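Long-range contact in inositol 2-dehydrogenase/D-chiro-inositol 3-dehydrogenase (Lactobacillus casei, PDB 4MIY), which oxidises myo-inositol and D-chiro-inositol to their keto forms with NAD as the hydride acceptor: residues L99-V110 against A304-A315. Residues are numbered along the deposited sequence; the frame is centred on the assembly and turned at random.
Sequences LATTLEGAKRIV and AWDGYIAAITAA
Tyr-308 packs as a knob against the facing helix, its side chain among Leu-103, Ala-106, Lys-107 and Val-110. The pair illustrates how two nearly antiparallel helices, here at 164° with axes 8.7 Å apart, can interlock by seating one aromatic side chain among four residues of the other. With CG anti to the backbone N (chi1 -176°), the phenol reaches across the partner helix toward Lys-107. The ring meets the Ala-106 methyl edge-on, CD1 to CB 3.6 Å, and the carbonyl O of Leu-103 lies in the ring plane beside CE1. One face carries Ile-312 CD1 over its centre, while Tyr-308 CD2 lies above the Trp-305 ring, toward its rim. Lys-107 runs obliquely past the phenol: its chain bends at chi2 (56°), which brings CD to 3.4 Å from Tyr-308 OH, and its ammonium is paired with Asp-111. Cut back to an alanine here, the side chain would probably leave a gap, the Lys-107 methylenes and Ile-312 CD1 losing the ring they pack on.

Beside this knob, Val-110 splits its branches: CG1 abuts the edge of Trp-305, 3.8 Å from CE3, whereas CG2 rests near Ala-304 O and Tyr-308 CB. Small residues permit the close approach, with Ala-106 CB meeting Ala-311 CB at 4.0 Å. At Gly-307, Leu-99 CB lies 4.0 Å from CA, and a beta carbon on the glycine would clash with it. A water bridges Leu-99 N and Gly-307 O. Toward the other end, Leu-103 CD2 touches the Ala-315 methyl, and Thr-102 OG1 caps its helix by accepting from Gly-105 N.

The contact thus joins the NAD-binding Rossmann domain to the C-terminal alpha/beta domain of this Gfo/Idh/MocA-type enzyme, and its chemistry implies an interface held by shape and apolar packing, with water as its polar link.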
ATOM      1  N   LEU A  99     -28.579 -24.826  -1.653  1.00 22.14           N
ATOM      2  CA  LEU A  99     -29.337 -25.735  -2.494  1.00 22.00           C
ATOM      3  C   LEU A  99     -30.491 -26.350  -1.677  1.00 28.47           C
ATOM      4  O   LEU A  99     -31.553 -26.595  -2.177  1.00 28.47           O
ATOM      5  CB  LEU A  99     -28.420 -26.792  -3.058  1.00 19.58           C
ATOM      6  CG  LEU A  99     -29.090 -27.830  -3.953  1.00 21.18           C
ATOM      7  CD1 LEU A  99     -29.554 -27.179  -5.214  1.00 25.60           C
ATOM      8  CD2 LEU A  99     -28.164 -28.911  -4.186  1.00 22.98           C
ATOM      9  N   ALA A 100     -30.234 -26.499  -0.394  1.00 29.23           N
ATOM     10  CA  ALA A 100     -31.108 -27.154   0.534  1.00 30.71           C
ATOM     11  C   ALA A 100     -30.497 -26.960   1.903  1.00 31.42           C
ATOM     12  O   ALA A 100     -29.329 -26.741   2.018  1.00 29.44           O
ATOM     13  CB  ALA A 100     -31.134 -28.579   0.244  1.00 29.15           C
ATOM     14  N   THR A 101     -31.307 -27.100   2.927  1.00 29.57           N
ATOM     15  CA  THR A 101     -30.867 -26.849   4.285  1.00 32.11           C
ATOM     16  C   THR A 101     -30.398 -28.109   4.948  1.00 32.75           C
ATOM     17  O   THR A 101     -29.836 -28.075   6.021  1.00 34.16           O
ATOM     18  CB  THR A 101     -31.928 -26.210   5.110  1.00 29.96           C
ATOM     19  OG1 THR A 101     -33.146 -26.927   4.950  1.00 31.85           O
ATOM     20  CG2 THR A 101     -32.114 -24.810   4.733  1.00 31.83           C
ATOM     21  N   THR A 102     -30.599 -29.225   4.294  1.00 33.26           N
ATOM     22  CA  THR A 102     -30.061 -30.459   4.790  1.00 34.70           C
ATOM     23  C   THR A 102     -29.266 -31.092   3.728  1.00 34.22           C
ATOM     24  O   THR A 102     -29.463 -30.836   2.578  1.00 35.99           O
ATOM     25  CB  THR A 102     -31.146 -31.468   5.229  1.00 36.16           C
ATOM     26  OG1 THR A 102     -31.956 -31.817   4.120  1.00 38.71           O
ATOM     27  CG2 THR A 102     -31.973 -30.913   6.310  1.00 35.09           C
ATOM     28  N   LEU A 103     -28.363 -31.944   4.117  1.00 34.67           N
ATOM     29  CA  LEU A 103     -27.567 -32.611   3.138  1.00 35.49           C
ATOM     30  C   LEU A 103     -28.370 -33.665   2.439  1.00 37.27           C
ATOM     31  O   LEU A 103     -28.083 -34.022   1.321  1.00 38.12           O
ATOM     32  CB  LEU A 103     -26.294 -33.146   3.741  1.00 36.61           C
ATOM     33  CG  LEU A 103     -26.208 -34.383   4.576  1.00 37.32           C
ATOM     34  CD1 LEU A 103     -25.925 -35.453   3.669  1.00 38.14           C
ATOM     35  CD2 LEU A 103     -25.072 -34.252   5.528  1.00 37.29           C
ATOM     36  N   GLU A 104     -29.412 -34.116   3.102  0.75 37.82           N
ATOM     37  CA  GLU A 104     -30.293 -35.095   2.523  0.75 37.06           C
ATOM     38  C   GLU A 104     -31.099 -34.520   1.395  0.75 32.71           C
ATOM     39  O   GLU A 104     -31.252 -35.146   0.386  0.75 35.38           O
ATOM     40  CB  GLU A 104     -31.245 -35.629   3.573  0.75 36.85           C
ATOM     41  CG  GLU A 104     -30.582 -36.490   4.598  0.75 39.23           C
ATOM     42  CD  GLU A 104     -29.982 -35.724   5.749  0.75 39.72           C
ATOM     43  OE1 GLU A 104     -30.135 -34.513   5.805  0.75 39.58           O
ATOM     44  OE2 GLU A 104     -29.335 -36.359   6.585  0.75 40.18           O
ATOM     45  N   GLY A 105     -31.656 -33.354   1.602  1.00 34.67           N
ATOM     46  CA  GLY A 105     -32.281 -32.650   0.522  1.00 35.70           C
ATOM     47  C   GLY A 105     -31.357 -32.427  -0.667  1.00 37.46           C
ATOM     48  O   GLY A 105     -31.733 -32.622  -1.790  1.00 29.45           O
ATOM     49  N   ALA A 106     -30.136 -32.012  -0.398  1.00 30.61           N
ATOM     50  CA  ALA A 106     -29.209 -31.758  -1.476  1.00 33.56           C
ATOM     51  C   ALA A 106     -28.945 -32.986  -2.337  1.00 32.33           C
ATOM     52  O   ALA A 106     -28.805 -32.907  -3.534  1.00 31.19           O
ATOM     53  CB  ALA A 106     -27.925 -31.193  -0.944  1.00 30.79           C
ATOM     54  N   LYS A 107     -28.894 -34.133  -1.699  0.89 33.72           N
ATOM     55  CA  LYS A 107     -28.576 -35.357  -2.401  0.89 32.70           C
ATOM     56  C   LYS A 107     -29.740 -35.790  -3.284  0.89 33.41           C
ATOM     57  O   LYS A 107     -29.556 -36.396  -4.295  0.89 32.04           O
ATOM     58  CB  LYS A 107     -28.179 -36.423  -1.392  0.89 34.70           C
ATOM     59  CG  LYS A 107     -27.897 -37.763  -1.928  0.89 35.25           C
ATOM     60  CD  LYS A 107     -26.858 -37.758  -2.967  0.89 35.47           C
ATOM     61  CE  LYS A 107     -26.822 -39.033  -3.746  0.89 43.31           C
ATOM     62  NZ  LYS A 107     -25.718 -39.136  -4.745  0.89 43.46           N
ATOM     63  N   ARG A 108     -30.923 -35.391  -2.894  1.00 31.72           N
ATOM     64  CA  ARG A 108     -32.071 -35.754  -3.653  1.00 35.89           C
ATOM     65  C   ARG A 108     -32.055 -34.958  -4.942  1.00 36.53           C
ATOM     66  O   ARG A 108     -32.295 -35.502  -5.988  1.00 35.15           O
ATOM     67  CB  ARG A 108     -33.337 -35.492  -2.889  1.00 31.93           C
ATOM     68  CG  ARG A 108     -33.782 -36.692  -2.095  1.00 37.79           C
ATOM     69  CD  ARG A 108     -35.105 -36.400  -1.472  1.00 39.54           C
ATOM     70  NE  ARG A 108     -35.039 -35.420  -0.401  1.00 41.22           N
ATOM     71  CZ  ARG A 108     -34.655 -35.685   0.845  1.00 43.74           C
ATOM     72  NH1 ARG A 108     -34.308 -36.911   1.201  1.00 43.59           N
ATOM     73  NH2 ARG A 108     -34.649 -34.739   1.752  1.00 40.28           N
ATOM     74  N   ILE A 109     -31.752 -33.672  -4.818  1.00 31.22           N
ATOM     75  CA  ILE A 109     -31.714 -32.774  -5.956  1.00 29.03           C
ATOM     76  C   ILE A 109     -30.675 -33.260  -6.917  1.00 27.65           C
ATOM     77  O   ILE A 109     -30.952 -33.397  -8.083  1.00 31.95           O
ATOM     78  CB  ILE A 109     -31.484 -31.348  -5.538  1.00 26.77           C
ATOM     79  CG1 ILE A 109     -32.685 -30.842  -4.765  1.00 26.26           C
ATOM     80  CG2 ILE A 109     -31.255 -30.465  -6.725  1.00 22.51           C
ATOM     81  CD1 ILE A 109     -32.617 -29.432  -4.276  1.00 32.03           C
ATOM     82  N   VAL A 110     -29.509 -33.586  -6.428  1.00 27.04           N
ATOM     83  CA  VAL A 110     -28.481 -34.146  -7.252  1.00 28.25           C
ATOM     84  C   VAL A 110     -28.912 -35.440  -8.029  1.00 35.79           C
ATOM     85  O   VAL A 110     -28.631 -35.603  -9.202  1.00 32.94           O
ATOM     86  CB  VAL A 110     -27.222 -34.369  -6.431  1.00 31.67           C
ATOM     87  CG1 VAL A 110     -26.258 -35.152  -7.152  1.00 31.40           C
ATOM     88  CG2 VAL A 110     -26.603 -33.026  -6.095  1.00 28.14           C
ATOM     89  N   ALA A 304     -25.454 -28.042  -8.800  1.00 19.93           N
ATOM     90  CA  ALA A 304     -26.086 -28.706  -7.701  1.00 21.24           C
ATOM     91  C   ALA A 304     -25.075 -29.551  -6.984  1.00 19.31           C
ATOM     92  O   ALA A 304     -25.178 -29.727  -5.801  1.00 20.44           O
ATOM     93  CB  ALA A 304     -27.247 -29.545  -8.171  1.00 22.38           C
ATOM     94  N   TRP A 305     -24.094 -30.059  -7.686  1.00 20.30           N
ATOM     95  CA  TRP A 305     -23.043 -30.765  -7.013  1.00 23.37           C
ATOM     96  C   TRP A 305     -22.300 -29.832  -6.031  1.00 22.57           C
ATOM     97  O   TRP A 305     -22.015 -30.209  -4.934  1.00 21.52           O
ATOM     98  CB  TRP A 305     -22.070 -31.407  -7.983  1.00 26.90           C
ATOM     99  CG  TRP A 305     -21.119 -32.326  -7.334  1.00 27.84           C
ATOM    100  CD1 TRP A 305     -19.831 -32.108  -7.075  1.00 30.75           C
ATOM    101  CD2 TRP A 305     -21.416 -33.618  -6.847  1.00 33.91           C
ATOM    102  NE1 TRP A 305     -19.285 -33.189  -6.460  1.00 34.69           N
ATOM    103  CE2 TRP A 305     -20.254 -34.127  -6.301  1.00 33.73           C
ATOM    104  CE3 TRP A 305     -22.560 -34.393  -6.827  1.00 34.25           C
ATOM    105  CZ2 TRP A 305     -20.194 -35.386  -5.744  1.00 38.56           C
ATOM    106  CZ3 TRP A 305     -22.494 -35.649  -6.276  1.00 36.69           C
ATOM    107  CH2 TRP A 305     -21.335 -36.120  -5.735  1.00 36.77           C
ATOM    108  N   ASP A 306     -21.950 -28.642  -6.488  1.00 20.24           N
ATOM    109  CA  ASP A 306     -21.378 -27.626  -5.618  1.00 20.18           C
ATOM    110  C   ASP A 306     -22.270 -27.346  -4.432  1.00 19.31           C
ATOM    111  O   ASP A 306     -21.818 -27.209  -3.346  1.00 18.39           O
ATOM    112  CB  ASP A 306     -21.105 -26.348  -6.415  1.00 17.52           C
ATOM    113  CG  ASP A 306     -20.012 -26.530  -7.440  1.00 20.61           C
ATOM    114  OD1 ASP A 306     -18.928 -26.975  -7.079  1.00 21.18           O
ATOM    115  OD2 ASP A 306     -20.251 -26.231  -8.586  1.00 19.24           O
ATOM    116  N   GLY A 307     -23.553 -27.276  -4.654  1.00 19.35           N
ATOM    117  CA  GLY A 307     -24.477 -27.119  -3.570  1.00 19.60           C
ATOM    118  C   GLY A 307     -24.463 -28.259  -2.573  1.00 22.35           C
ATOM    119  O   GLY A 307     -24.578 -28.051  -1.402  1.00 21.12           O
ATOM    120  N   TYR A 308     -24.289 -29.451  -3.077  1.00 20.81           N
ATOM    121  CA  TYR A 308     -24.187 -30.609  -2.247  1.00 20.43           C
ATOM    122  C   TYR A 308     -22.909 -30.630  -1.425  1.00 21.19           C
ATOM    123  O   TYR A 308     -22.931 -30.911  -0.268  1.00 20.44           O
ATOM    124  CB  TYR A 308     -24.348 -31.842  -3.135  1.00 24.02           C
ATOM    125  CG  TYR A 308     -24.361 -33.202  -2.479  1.00 26.66           C
ATOM    126  CD1 TYR A 308     -25.174 -33.491  -1.432  1.00 29.20           C
ATOM    127  CD2 TYR A 308     -23.555 -34.191  -2.960  1.00 27.82           C
ATOM    128  CE1 TYR A 308     -25.181 -34.756  -0.885  1.00 30.49           C
ATOM    129  CE2 TYR A 308     -23.565 -35.416  -2.451  1.00 29.35           C
ATOM    130  CZ  TYR A 308     -24.358 -35.704  -1.397  1.00 31.73           C
ATOM    131  OH  TYR A 308     -24.309 -36.980  -0.879  1.00 33.30           O
ATOM    132  N   ILE A 309     -21.794 -30.296  -2.039  1.00 21.45           N
ATOM    133  CA  ILE A 309     -20.561 -30.167  -1.308  1.00 20.64           C
ATOM    134  C   ILE A 309     -20.717 -29.159  -0.183  1.00 18.58           C
ATOM    135  O   ILE A 309     -20.268 -29.381   0.900  1.00 18.44           O
ATOM    136  CB  ILE A 309     -19.435 -29.721  -2.204  1.00 19.06           C
ATOM    137  CG1 ILE A 309     -19.102 -30.807  -3.214  1.00 21.27           C
ATOM    138  CG2 ILE A 309     -18.204 -29.388  -1.395  1.00 19.51           C
ATOM    139  CD1 ILE A 309     -18.298 -30.307  -4.366  1.00 28.14           C
ATOM    140  N   ALA A 310     -21.381 -28.073  -0.453  1.00 17.97           N
ATOM    141  CA  ALA A 310     -21.503 -27.045   0.534  1.00 17.29           C
ATOM    142  C   ALA A 310     -22.404 -27.500   1.671  1.00 18.86           C
ATOM    143  O   ALA A 310     -22.103 -27.273   2.799  1.00 17.82           O
ATOM    144  CB  ALA A 310     -22.022 -25.789  -0.078  1.00 18.53           C
ATOM    145  N   ALA A 311     -23.482 -28.176   1.316  1.00 19.48           N
ATOM    146  CA  ALA A 311     -24.387 -28.728   2.298  1.00 22.41           C
ATOM    147  C   ALA A 311     -23.747 -29.733   3.241  1.00 21.20           C
ATOM    148  O   ALA A 311     -23.961 -29.674   4.409  1.00 20.14           O
ATOM    149  CB  ALA A 311     -25.585 -29.309   1.623  1.00 20.64           C
ATOM    150  N   ILE A 312     -22.934 -30.615   2.700  1.00 17.38           N
ATOM    151  CA  ILE A 312     -22.221 -31.609   3.493  1.00 18.56           C
ATOM    152  C   ILE A 312     -21.243 -30.928   4.446  1.00 21.94           C
ATOM    153  O   ILE A 312     -21.129 -31.273   5.594  1.00 20.67           O
ATOM    154  CB  ILE A 312     -21.468 -32.559   2.579  1.00 19.13           C
ATOM    155  CG1 ILE A 312     -22.447 -33.427   1.796  1.00 25.25           C
ATOM    156  CG2 ILE A 312     -20.511 -33.425   3.341  1.00 25.60           C
ATOM    157  CD1 ILE A 312     -21.817 -34.120   0.704  1.00 25.21           C
ATOM    158  N   THR A 313     -20.516 -29.964   3.919  1.00 18.86           N
ATOM    159  CA  THR A 313     -19.497 -29.290   4.680  1.00 20.05           C
ATOM    160  C   THR A 313     -20.122 -28.436   5.777  1.00 16.38           C
ATOM    161  O   THR A 313     -19.649 -28.395   6.867  1.00 17.84           O
ATOM    162  CB  THR A 313     -18.619 -28.478   3.742  1.00 16.31           C
ATOM    163  OG1 THR A 313     -18.026 -29.337   2.786  1.00 19.13           O
ATOM    164  CG2 THR A 313     -17.535 -27.795   4.496  1.00 16.18           C
ATOM    165  N   ALA A 314     -21.216 -27.782   5.462  1.00 16.01           N
ATOM    166  CA  ALA A 314     -21.909 -26.980   6.437  1.00 19.46           C
ATOM    167  C   ALA A 314     -22.462 -27.820   7.577  1.00 19.44           C
ATOM    168  O   ALA A 314     -22.449 -27.436   8.695  1.00 19.30           O
ATOM    169  CB  ALA A 314     -23.013 -26.196   5.799  1.00 21.35           C
ATOM    170  N   ALA A 315     -22.925 -28.990   7.246  1.00 23.20           N
ATOM    171  CA  ALA A 315     -23.444 -29.863   8.259  1.00 21.90           C
ATOM    172  C   ALA A 315     -22.317 -30.396   9.152  1.00 21.71           C
ATOM    173  O   ALA A 315     -22.478 -30.502  10.329  1.00 22.13           O
ATOM    174  CB  ALA A 315     -24.185 -30.968   7.603  1.00 22.17           C
TER
HETATM  175  O   HOH W   1     -25.957 -25.605  -0.528  1.00 24.19           O